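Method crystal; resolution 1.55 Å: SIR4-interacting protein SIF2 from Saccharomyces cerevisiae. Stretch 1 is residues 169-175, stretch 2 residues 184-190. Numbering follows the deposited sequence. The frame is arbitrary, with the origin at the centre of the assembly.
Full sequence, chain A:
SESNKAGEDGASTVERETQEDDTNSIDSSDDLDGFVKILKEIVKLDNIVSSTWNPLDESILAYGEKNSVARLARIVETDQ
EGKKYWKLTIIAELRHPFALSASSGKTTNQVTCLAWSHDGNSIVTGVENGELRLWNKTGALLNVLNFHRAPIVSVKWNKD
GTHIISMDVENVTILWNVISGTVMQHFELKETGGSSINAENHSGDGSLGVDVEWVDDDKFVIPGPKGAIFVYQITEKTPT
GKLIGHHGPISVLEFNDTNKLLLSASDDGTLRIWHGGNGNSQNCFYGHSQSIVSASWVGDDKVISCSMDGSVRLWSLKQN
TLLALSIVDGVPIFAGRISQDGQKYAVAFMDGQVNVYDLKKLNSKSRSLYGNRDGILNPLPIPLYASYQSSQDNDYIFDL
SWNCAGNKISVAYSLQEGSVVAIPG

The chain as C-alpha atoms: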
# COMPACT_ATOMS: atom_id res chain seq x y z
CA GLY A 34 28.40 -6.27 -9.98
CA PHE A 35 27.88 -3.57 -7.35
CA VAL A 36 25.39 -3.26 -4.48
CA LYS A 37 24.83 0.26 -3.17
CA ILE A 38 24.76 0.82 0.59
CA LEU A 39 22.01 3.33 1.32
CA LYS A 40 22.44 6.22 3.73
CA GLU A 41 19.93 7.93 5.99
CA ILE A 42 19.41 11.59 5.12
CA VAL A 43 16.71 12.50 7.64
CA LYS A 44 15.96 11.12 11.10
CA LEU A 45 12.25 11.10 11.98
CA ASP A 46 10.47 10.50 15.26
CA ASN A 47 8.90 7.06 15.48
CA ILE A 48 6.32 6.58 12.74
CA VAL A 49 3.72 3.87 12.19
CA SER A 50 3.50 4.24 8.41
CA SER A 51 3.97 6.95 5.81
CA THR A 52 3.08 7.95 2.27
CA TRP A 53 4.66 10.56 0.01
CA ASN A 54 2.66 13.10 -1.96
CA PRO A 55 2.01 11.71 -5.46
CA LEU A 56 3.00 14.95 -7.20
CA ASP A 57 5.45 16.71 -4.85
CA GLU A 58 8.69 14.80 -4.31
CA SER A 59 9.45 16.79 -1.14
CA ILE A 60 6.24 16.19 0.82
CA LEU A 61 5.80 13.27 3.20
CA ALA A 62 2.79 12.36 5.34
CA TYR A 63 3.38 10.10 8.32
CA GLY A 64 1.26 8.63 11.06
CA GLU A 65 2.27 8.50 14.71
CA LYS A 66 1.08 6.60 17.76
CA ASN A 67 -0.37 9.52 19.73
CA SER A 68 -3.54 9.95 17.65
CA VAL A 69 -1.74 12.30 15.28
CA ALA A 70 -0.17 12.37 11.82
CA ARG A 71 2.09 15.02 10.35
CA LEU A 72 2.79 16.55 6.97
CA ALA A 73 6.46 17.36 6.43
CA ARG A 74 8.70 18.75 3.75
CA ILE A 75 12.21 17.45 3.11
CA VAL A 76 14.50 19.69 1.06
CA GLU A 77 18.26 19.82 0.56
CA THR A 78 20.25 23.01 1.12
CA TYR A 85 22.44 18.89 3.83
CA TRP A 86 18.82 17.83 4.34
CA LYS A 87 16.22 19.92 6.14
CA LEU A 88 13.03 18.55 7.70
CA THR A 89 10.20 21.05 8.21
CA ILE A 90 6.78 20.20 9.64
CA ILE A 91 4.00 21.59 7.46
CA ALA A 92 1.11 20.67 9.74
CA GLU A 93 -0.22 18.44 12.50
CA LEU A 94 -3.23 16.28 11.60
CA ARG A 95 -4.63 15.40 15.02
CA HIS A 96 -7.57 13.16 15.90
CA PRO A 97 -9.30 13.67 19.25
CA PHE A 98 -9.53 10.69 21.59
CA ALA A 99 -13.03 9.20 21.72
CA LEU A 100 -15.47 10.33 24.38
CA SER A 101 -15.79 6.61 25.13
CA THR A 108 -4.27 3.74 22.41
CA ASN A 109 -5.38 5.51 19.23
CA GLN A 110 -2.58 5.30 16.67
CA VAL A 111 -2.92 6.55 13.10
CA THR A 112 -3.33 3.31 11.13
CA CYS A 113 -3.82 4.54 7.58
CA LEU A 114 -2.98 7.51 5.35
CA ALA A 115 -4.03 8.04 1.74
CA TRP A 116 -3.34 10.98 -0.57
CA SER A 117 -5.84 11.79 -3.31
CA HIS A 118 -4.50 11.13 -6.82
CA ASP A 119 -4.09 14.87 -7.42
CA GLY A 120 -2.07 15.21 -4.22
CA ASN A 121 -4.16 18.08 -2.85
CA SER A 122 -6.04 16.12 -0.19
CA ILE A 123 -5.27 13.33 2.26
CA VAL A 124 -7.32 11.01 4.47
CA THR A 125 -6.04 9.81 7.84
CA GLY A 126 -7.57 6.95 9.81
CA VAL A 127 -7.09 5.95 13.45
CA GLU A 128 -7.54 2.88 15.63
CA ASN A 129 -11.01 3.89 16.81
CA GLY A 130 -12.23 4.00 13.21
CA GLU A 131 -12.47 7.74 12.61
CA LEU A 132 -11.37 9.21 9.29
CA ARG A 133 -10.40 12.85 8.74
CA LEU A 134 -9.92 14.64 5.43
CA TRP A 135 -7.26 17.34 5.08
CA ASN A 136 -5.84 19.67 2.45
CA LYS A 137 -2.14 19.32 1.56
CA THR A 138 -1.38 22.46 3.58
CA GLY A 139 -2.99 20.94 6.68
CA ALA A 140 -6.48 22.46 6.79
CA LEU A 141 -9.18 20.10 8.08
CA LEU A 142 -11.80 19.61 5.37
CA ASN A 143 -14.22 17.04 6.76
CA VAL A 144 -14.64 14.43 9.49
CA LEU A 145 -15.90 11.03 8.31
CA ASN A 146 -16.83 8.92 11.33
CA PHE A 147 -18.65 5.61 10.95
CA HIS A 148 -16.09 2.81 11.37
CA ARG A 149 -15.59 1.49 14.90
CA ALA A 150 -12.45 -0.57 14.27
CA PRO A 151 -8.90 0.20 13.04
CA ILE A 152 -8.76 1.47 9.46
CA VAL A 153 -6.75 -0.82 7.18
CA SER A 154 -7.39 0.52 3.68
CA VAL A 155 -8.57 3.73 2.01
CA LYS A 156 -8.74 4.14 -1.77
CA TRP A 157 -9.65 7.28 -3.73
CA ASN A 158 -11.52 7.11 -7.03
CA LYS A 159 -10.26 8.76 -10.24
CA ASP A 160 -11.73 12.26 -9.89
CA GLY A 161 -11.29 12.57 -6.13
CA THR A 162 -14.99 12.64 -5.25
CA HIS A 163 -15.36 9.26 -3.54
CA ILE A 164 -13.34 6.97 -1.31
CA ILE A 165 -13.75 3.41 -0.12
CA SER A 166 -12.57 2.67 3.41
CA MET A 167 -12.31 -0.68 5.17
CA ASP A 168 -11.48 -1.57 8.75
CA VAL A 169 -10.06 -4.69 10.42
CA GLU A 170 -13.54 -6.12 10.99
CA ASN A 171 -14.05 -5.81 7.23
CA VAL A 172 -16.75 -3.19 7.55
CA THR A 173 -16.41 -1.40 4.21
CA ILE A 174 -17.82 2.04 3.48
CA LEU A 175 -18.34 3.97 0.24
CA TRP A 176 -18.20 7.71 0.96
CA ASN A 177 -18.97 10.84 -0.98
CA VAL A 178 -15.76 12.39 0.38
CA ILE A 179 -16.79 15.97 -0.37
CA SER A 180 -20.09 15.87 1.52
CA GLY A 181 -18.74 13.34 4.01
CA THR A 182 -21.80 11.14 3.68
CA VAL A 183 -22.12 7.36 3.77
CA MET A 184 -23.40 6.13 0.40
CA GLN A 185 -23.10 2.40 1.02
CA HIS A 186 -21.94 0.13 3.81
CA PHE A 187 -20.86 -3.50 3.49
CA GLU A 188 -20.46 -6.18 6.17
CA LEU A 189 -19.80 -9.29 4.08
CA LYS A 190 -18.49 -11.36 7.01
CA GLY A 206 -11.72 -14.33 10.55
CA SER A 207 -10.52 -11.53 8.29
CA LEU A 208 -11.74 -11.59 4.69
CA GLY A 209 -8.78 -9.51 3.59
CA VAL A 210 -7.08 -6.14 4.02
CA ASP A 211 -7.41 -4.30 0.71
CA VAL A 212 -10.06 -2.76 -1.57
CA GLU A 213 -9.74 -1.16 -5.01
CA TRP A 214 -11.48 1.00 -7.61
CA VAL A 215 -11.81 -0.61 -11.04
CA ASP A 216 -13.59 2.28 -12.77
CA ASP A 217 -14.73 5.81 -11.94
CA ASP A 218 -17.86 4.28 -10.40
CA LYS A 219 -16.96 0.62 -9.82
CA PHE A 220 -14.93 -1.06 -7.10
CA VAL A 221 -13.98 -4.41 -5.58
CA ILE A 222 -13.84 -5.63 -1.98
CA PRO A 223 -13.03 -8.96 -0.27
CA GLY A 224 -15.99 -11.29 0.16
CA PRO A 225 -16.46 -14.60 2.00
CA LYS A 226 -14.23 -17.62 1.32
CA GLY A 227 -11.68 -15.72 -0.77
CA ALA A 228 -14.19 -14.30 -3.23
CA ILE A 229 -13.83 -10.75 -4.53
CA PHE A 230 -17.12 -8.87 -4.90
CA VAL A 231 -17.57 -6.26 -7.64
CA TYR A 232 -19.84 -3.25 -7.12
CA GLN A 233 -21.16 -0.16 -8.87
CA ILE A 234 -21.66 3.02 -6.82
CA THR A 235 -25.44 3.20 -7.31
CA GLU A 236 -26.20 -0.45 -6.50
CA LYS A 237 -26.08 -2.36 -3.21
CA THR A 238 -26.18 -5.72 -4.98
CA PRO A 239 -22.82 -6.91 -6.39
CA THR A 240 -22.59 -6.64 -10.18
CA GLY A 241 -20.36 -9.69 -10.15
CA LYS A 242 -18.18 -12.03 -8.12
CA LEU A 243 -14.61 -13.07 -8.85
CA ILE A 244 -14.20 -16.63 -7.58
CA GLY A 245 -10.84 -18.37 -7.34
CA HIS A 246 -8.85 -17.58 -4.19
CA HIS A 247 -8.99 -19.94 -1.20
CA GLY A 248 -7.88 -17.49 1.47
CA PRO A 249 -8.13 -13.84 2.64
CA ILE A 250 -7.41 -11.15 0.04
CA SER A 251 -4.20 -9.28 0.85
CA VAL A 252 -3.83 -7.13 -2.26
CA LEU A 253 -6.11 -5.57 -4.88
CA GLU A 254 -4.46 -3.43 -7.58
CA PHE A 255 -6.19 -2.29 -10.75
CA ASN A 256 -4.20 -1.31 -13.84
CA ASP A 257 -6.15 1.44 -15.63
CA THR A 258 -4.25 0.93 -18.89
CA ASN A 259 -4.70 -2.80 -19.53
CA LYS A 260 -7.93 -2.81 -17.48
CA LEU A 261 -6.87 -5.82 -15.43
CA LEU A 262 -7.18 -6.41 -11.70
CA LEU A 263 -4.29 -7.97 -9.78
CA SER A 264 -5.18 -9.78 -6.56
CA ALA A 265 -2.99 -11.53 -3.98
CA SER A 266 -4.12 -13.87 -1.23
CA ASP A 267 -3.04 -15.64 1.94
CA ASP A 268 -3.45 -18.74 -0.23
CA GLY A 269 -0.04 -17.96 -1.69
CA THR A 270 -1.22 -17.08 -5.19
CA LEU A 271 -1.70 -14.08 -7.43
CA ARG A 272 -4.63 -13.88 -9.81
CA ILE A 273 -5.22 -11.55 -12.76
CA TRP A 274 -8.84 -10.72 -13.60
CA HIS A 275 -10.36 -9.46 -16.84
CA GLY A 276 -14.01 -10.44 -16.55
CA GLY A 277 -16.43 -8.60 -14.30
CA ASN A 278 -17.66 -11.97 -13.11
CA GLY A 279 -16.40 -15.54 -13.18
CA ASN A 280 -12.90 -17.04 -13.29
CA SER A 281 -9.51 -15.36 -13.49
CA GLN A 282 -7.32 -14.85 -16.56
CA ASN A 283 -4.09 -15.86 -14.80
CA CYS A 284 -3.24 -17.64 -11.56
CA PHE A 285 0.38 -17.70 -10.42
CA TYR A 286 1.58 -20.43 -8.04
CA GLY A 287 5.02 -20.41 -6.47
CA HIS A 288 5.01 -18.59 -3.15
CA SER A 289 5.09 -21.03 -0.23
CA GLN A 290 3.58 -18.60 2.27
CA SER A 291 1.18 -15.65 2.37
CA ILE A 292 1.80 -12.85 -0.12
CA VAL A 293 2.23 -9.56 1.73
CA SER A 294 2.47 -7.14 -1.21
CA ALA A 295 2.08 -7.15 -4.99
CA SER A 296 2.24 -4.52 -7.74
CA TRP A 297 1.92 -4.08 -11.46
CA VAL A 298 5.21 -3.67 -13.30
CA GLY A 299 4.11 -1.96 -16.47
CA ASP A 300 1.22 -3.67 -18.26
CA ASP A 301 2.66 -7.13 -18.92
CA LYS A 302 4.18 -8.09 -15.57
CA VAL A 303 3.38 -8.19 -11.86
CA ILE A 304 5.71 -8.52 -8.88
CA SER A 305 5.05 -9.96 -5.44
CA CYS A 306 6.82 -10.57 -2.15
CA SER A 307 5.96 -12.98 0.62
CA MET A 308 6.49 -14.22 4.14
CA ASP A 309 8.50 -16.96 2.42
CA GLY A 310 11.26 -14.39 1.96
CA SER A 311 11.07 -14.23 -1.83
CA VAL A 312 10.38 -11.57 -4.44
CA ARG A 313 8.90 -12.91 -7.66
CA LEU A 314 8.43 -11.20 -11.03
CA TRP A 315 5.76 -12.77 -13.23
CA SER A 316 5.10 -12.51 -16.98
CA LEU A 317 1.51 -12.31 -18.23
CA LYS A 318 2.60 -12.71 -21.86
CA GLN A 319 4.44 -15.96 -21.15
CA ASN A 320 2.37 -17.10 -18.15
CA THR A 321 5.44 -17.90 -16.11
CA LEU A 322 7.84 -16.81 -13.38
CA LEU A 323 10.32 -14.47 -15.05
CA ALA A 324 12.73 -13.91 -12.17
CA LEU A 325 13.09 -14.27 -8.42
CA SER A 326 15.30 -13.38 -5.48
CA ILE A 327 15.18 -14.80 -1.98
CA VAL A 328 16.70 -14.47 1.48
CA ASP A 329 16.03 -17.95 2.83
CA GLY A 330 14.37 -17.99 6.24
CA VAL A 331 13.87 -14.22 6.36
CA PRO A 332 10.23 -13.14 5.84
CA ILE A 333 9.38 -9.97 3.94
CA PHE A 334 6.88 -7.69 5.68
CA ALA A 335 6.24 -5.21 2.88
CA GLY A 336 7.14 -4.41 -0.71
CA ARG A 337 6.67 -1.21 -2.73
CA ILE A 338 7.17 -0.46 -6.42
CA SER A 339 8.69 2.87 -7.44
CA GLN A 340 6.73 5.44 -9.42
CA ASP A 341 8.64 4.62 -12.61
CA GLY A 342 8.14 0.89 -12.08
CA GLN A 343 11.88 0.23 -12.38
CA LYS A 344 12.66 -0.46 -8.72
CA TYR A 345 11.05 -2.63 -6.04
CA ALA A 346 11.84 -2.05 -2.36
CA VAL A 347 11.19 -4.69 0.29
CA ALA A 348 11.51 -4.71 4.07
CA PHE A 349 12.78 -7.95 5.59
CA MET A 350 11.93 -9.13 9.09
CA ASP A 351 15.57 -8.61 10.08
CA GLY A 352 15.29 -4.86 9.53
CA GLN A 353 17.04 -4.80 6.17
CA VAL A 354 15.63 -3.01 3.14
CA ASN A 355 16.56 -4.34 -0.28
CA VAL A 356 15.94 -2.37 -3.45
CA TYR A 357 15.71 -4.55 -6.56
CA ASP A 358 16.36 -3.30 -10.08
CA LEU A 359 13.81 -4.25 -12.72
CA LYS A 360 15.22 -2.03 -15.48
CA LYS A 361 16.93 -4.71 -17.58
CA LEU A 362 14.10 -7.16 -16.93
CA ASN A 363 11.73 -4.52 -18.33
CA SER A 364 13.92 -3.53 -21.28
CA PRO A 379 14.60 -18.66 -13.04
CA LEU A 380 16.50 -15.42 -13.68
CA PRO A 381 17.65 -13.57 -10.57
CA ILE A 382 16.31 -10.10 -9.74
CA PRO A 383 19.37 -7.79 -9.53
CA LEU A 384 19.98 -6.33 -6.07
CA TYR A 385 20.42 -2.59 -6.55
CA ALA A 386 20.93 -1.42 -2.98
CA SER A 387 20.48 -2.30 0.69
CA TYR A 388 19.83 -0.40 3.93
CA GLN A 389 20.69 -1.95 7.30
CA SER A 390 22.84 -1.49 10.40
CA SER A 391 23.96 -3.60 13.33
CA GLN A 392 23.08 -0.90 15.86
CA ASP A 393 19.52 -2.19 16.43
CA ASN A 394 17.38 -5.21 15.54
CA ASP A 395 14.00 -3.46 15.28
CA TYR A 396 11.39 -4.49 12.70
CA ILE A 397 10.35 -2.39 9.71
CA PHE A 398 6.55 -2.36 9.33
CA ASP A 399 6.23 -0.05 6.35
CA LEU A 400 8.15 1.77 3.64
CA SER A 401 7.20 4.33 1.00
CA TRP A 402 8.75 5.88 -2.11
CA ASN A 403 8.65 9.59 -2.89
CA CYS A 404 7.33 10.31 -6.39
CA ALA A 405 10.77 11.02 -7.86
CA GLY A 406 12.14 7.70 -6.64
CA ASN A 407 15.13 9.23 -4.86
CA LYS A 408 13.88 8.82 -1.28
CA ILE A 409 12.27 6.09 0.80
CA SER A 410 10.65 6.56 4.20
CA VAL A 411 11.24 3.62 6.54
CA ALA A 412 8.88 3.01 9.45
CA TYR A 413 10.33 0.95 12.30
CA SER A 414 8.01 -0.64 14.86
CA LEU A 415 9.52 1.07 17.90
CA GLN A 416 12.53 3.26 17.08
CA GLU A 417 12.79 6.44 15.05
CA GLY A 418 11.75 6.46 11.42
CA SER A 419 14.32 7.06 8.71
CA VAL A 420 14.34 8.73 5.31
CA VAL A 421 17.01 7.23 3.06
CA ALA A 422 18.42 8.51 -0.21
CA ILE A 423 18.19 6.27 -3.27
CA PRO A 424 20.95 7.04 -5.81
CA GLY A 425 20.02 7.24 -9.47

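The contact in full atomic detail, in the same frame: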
# COMPACT_ATOMS: atom_id res chain seq x y z
N VAL A 169 -10.48 -3.33 10.10
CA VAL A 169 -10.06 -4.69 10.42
C VAL A 169 -11.19 -5.69 10.54
O VAL A 169 -10.98 -6.89 10.34
CB VAL A 169 -9.24 -4.73 11.73
CG1 VAL A 169 -7.95 -3.94 11.56
CG2 VAL A 169 -10.05 -4.17 12.87
N GLU A 170 -12.39 -5.22 10.86
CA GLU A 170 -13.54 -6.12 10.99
C GLU A 170 -14.23 -6.27 9.64
O GLU A 170 -15.32 -6.84 9.53
CB GLU A 170 -14.53 -5.57 12.02
CG GLU A 170 -13.96 -5.49 13.43
CD GLU A 170 -13.44 -6.82 13.92
OE1 GLU A 170 -14.15 -7.83 13.76
OE2 GLU A 170 -12.32 -6.86 14.48
N ASN A 171 -13.57 -5.77 8.60
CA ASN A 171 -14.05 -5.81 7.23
C ASN A 171 -15.30 -5.00 6.94
O ASN A 171 -15.97 -5.22 5.94
CB ASN A 171 -14.25 -7.26 6.78
CG ASN A 171 -12.93 -7.94 6.49
OD1 ASN A 171 -12.16 -7.49 5.63
ND2 ASN A 171 -12.66 -9.03 7.20
N VAL A 172 -15.62 -4.05 7.82
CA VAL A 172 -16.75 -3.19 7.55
C VAL A 172 -16.18 -2.29 6.46
O VAL A 172 -15.11 -1.70 6.64
CB VAL A 172 -17.14 -2.35 8.77
CG1 VAL A 172 -18.18 -1.31 8.39
CG2 VAL A 172 -17.70 -3.26 9.86
N THR A 173 -16.87 -2.20 5.34
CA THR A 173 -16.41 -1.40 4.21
C THR A 173 -17.43 -0.32 3.90
O THR A 173 -18.62 -0.59 3.80
CB THR A 173 -16.19 -2.29 2.98
OG1 THR A 173 -15.29 -3.35 3.33
CG2 THR A 173 -15.60 -1.50 1.84
N ILE A 174 -16.94 0.91 3.74
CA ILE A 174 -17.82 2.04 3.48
C ILE A 174 -17.47 2.80 2.21
O ILE A 174 -16.30 3.05 1.94
CB ILE A 174 -17.76 3.05 4.66
CG1 ILE A 174 -18.10 2.35 5.97
CG2 ILE A 174 -18.68 4.22 4.39
CD1 ILE A 174 -19.50 1.77 6.02
N LEU A 175 -18.50 3.17 1.45
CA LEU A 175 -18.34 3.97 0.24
C LEU A 175 -18.79 5.37 0.67
O LEU A 175 -19.93 5.55 1.11
CB LEU A 175 -19.25 3.46 -0.88
CG LEU A 175 -19.45 4.44 -2.04
CD1 LEU A 175 -18.12 4.69 -2.75
CD2 LEU A 175 -20.49 3.88 -3.00
N MET A 184 -22.55 6.52 1.52
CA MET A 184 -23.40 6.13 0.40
C MET A 184 -23.79 4.67 0.46
O MET A 184 -24.92 4.30 0.13
CB MET A 184 -22.68 6.43 -0.92
CG MET A 184 -22.45 7.90 -1.15
SD MET A 184 -21.54 8.17 -2.65
CE MET A 184 -22.75 7.70 -3.87
N GLN A 185 -22.85 3.83 0.88
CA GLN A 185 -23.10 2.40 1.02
C GLN A 185 -22.22 1.84 2.12
O GLN A 185 -21.15 2.37 2.40
CB GLN A 185 -22.80 1.65 -0.28
CG GLN A 185 -23.72 1.96 -1.45
CD GLN A 185 -23.69 0.87 -2.50
OE1 GLN A 185 -24.06 -0.28 -2.23
NE2 GLN A 185 -23.23 1.20 -3.70
N HIS A 186 -22.69 0.78 2.76
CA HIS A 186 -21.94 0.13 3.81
C HIS A 186 -22.02 -1.38 3.58
O HIS A 186 -23.09 -1.90 3.29
CB HIS A 186 -22.50 0.50 5.19
CG HIS A 186 -23.91 0.06 5.41
ND1 HIS A 186 -24.25 -1.24 5.71
CD2 HIS A 186 -25.08 0.76 5.38
CE1 HIS A 186 -25.56 -1.33 5.85
NE2 HIS A 186 -26.09 -0.13 5.65
N PHE A 187 -20.89 -2.06 3.71
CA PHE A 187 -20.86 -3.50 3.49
C PHE A 187 -20.26 -4.25 4.67
O PHE A 187 -19.22 -3.86 5.20
CB PHE A 187 -20.07 -3.85 2.23
CG PHE A 187 -20.42 -3.01 1.03
CD1 PHE A 187 -19.76 -1.81 0.79
CD2 PHE A 187 -21.42 -3.41 0.15
CE1 PHE A 187 -20.08 -1.02 -0.31
CE2 PHE A 187 -21.75 -2.63 -0.96
CZ PHE A 187 -21.08 -1.43 -1.19
N GLU A 188 -20.92 -5.33 5.08
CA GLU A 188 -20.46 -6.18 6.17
C GLU A 188 -20.63 -7.60 5.63
O GLU A 188 -21.55 -8.32 6.02
CB GLU A 188 -21.33 -6.00 7.42
CG GLU A 188 -21.42 -4.58 7.94
CD GLU A 188 -22.31 -3.69 7.08
OE1 GLU A 188 -23.47 -4.08 6.82
OE2 GLU A 188 -21.85 -2.61 6.67
N LEU A 189 -19.74 -7.99 4.73
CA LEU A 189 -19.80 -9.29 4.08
C LEU A 189 -19.41 -10.50 4.94
O LEU A 189 -19.60 -11.64 4.51
CB LEU A 189 -18.95 -9.26 2.81
CG LEU A 189 -19.28 -8.13 1.83
CD1 LEU A 189 -18.40 -8.25 0.59
CD2 LEU A 189 -20.75 -8.19 1.44
N LYS A 190 -18.88 -10.26 6.13
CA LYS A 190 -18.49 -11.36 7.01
C LYS A 190 -19.72 -12.03 7.62
O LYS A 190 -20.27 -12.97 7.04
CB LYS A 190 -17.59 -10.85 8.14
CG LYS A 190 -16.26 -10.28 7.66
CD LYS A 190 -15.38 -9.86 8.83
CE LYS A 190 -15.04 -11.04 9.73
NZ LYS A 190 -14.20 -10.63 10.89
O HOH W 1 -11.84 -9.43 10.43
O HOH W 2 -18.01 -7.66 7.68
O HOH W 3 -17.42 -6.19 4.07

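Residues 169-175 and 184-190 of SIF2 meet as two neighbouring antiparallel β-strands joined by backbone hydrogen bonds, and beyond the strands the contact continues through loops bridged by K190 and ordered water. The strand axes approach to 4.7 Å and their N-to-C directions differ by 170°, close to antiparallel; in this register T173 pairs with F187, I174 with H186 and L175 with Q185.

T173 and F187 form a hydrogen-bonded pair in both directions: T173 N donates to F187 O at 2.9 Å, and F187 N donates to T173 O at 2.7 Å. Two residues on, L175 N donates to Q185 O at 2.9 Å in a nearly straight bond. L175 O receives M184 N at 2.8 Å, while Q185 N reaches the same L175 O only weakly, at 3.4 Å; the partner of this carbonyl has thus shifted mainly to the preceding amide, and M184 has a phi/psi of -89/-39, far from the extended values of the residues that follow it. Between the two hydrogen-bonded pairs, I174 and H186 face each other without mutual backbone hydrogen bonds. Their CA atoms instead point hydrogens at carbonyls already engaged by amides: I174 CA lies 3.5 Å from Q185 O, and H186 CA lies 3.4 Å from T173 O. V172 CA makes a similar approach to F187 O, at 3.5 Å.

Side chains alternate across the sheet. T173, L175, Q185 and F187 share one face, all of them buried. There T173 CB lies 4.2 Å from F187 CD1, and L175, the residue most covered by the other stretch, spreads over its partners: L175 CD2 is 3.9 Å from Q185 NE2, whose polar needs are met elsewhere in the structure, and 4.0 Å from M184 CB in an apolar contact. I174 and H186 occupy the other face, where the isoleucine tip bends across the strand to place I174 CD1 3.4 Å from H186 CB. The imidazole leads away from stretch 1 and is held within its own stretch, H186 ND1 donating to E188 OE2 at 2.9 Å and weakly to E188 OE1 at 3.1 Å.

Beside the paired strands, K190 extends its aliphatic chain along the 169-171 turn, bringing K190 CD within 3.1 Å of E170 O. Its ammonium stays 4.0 Å from the carboxylate, measured from K190 NZ to E170 OE1: the opposite charges are favourably near but too far apart for a salt bridge. A water makes the firmer link, accepting from K190 NZ at 2.7 Å and donating to V169 O at 2.7 Å. A second water accepts from K190 N at 3.1 Å and gives a weak bond to E170 O at 3.4 Å. A third water lies 2.6 Å from N171 O and accepts from L189 N at 3.0 Å. Water thus adds links between the stretches beside the T173-F187 pair.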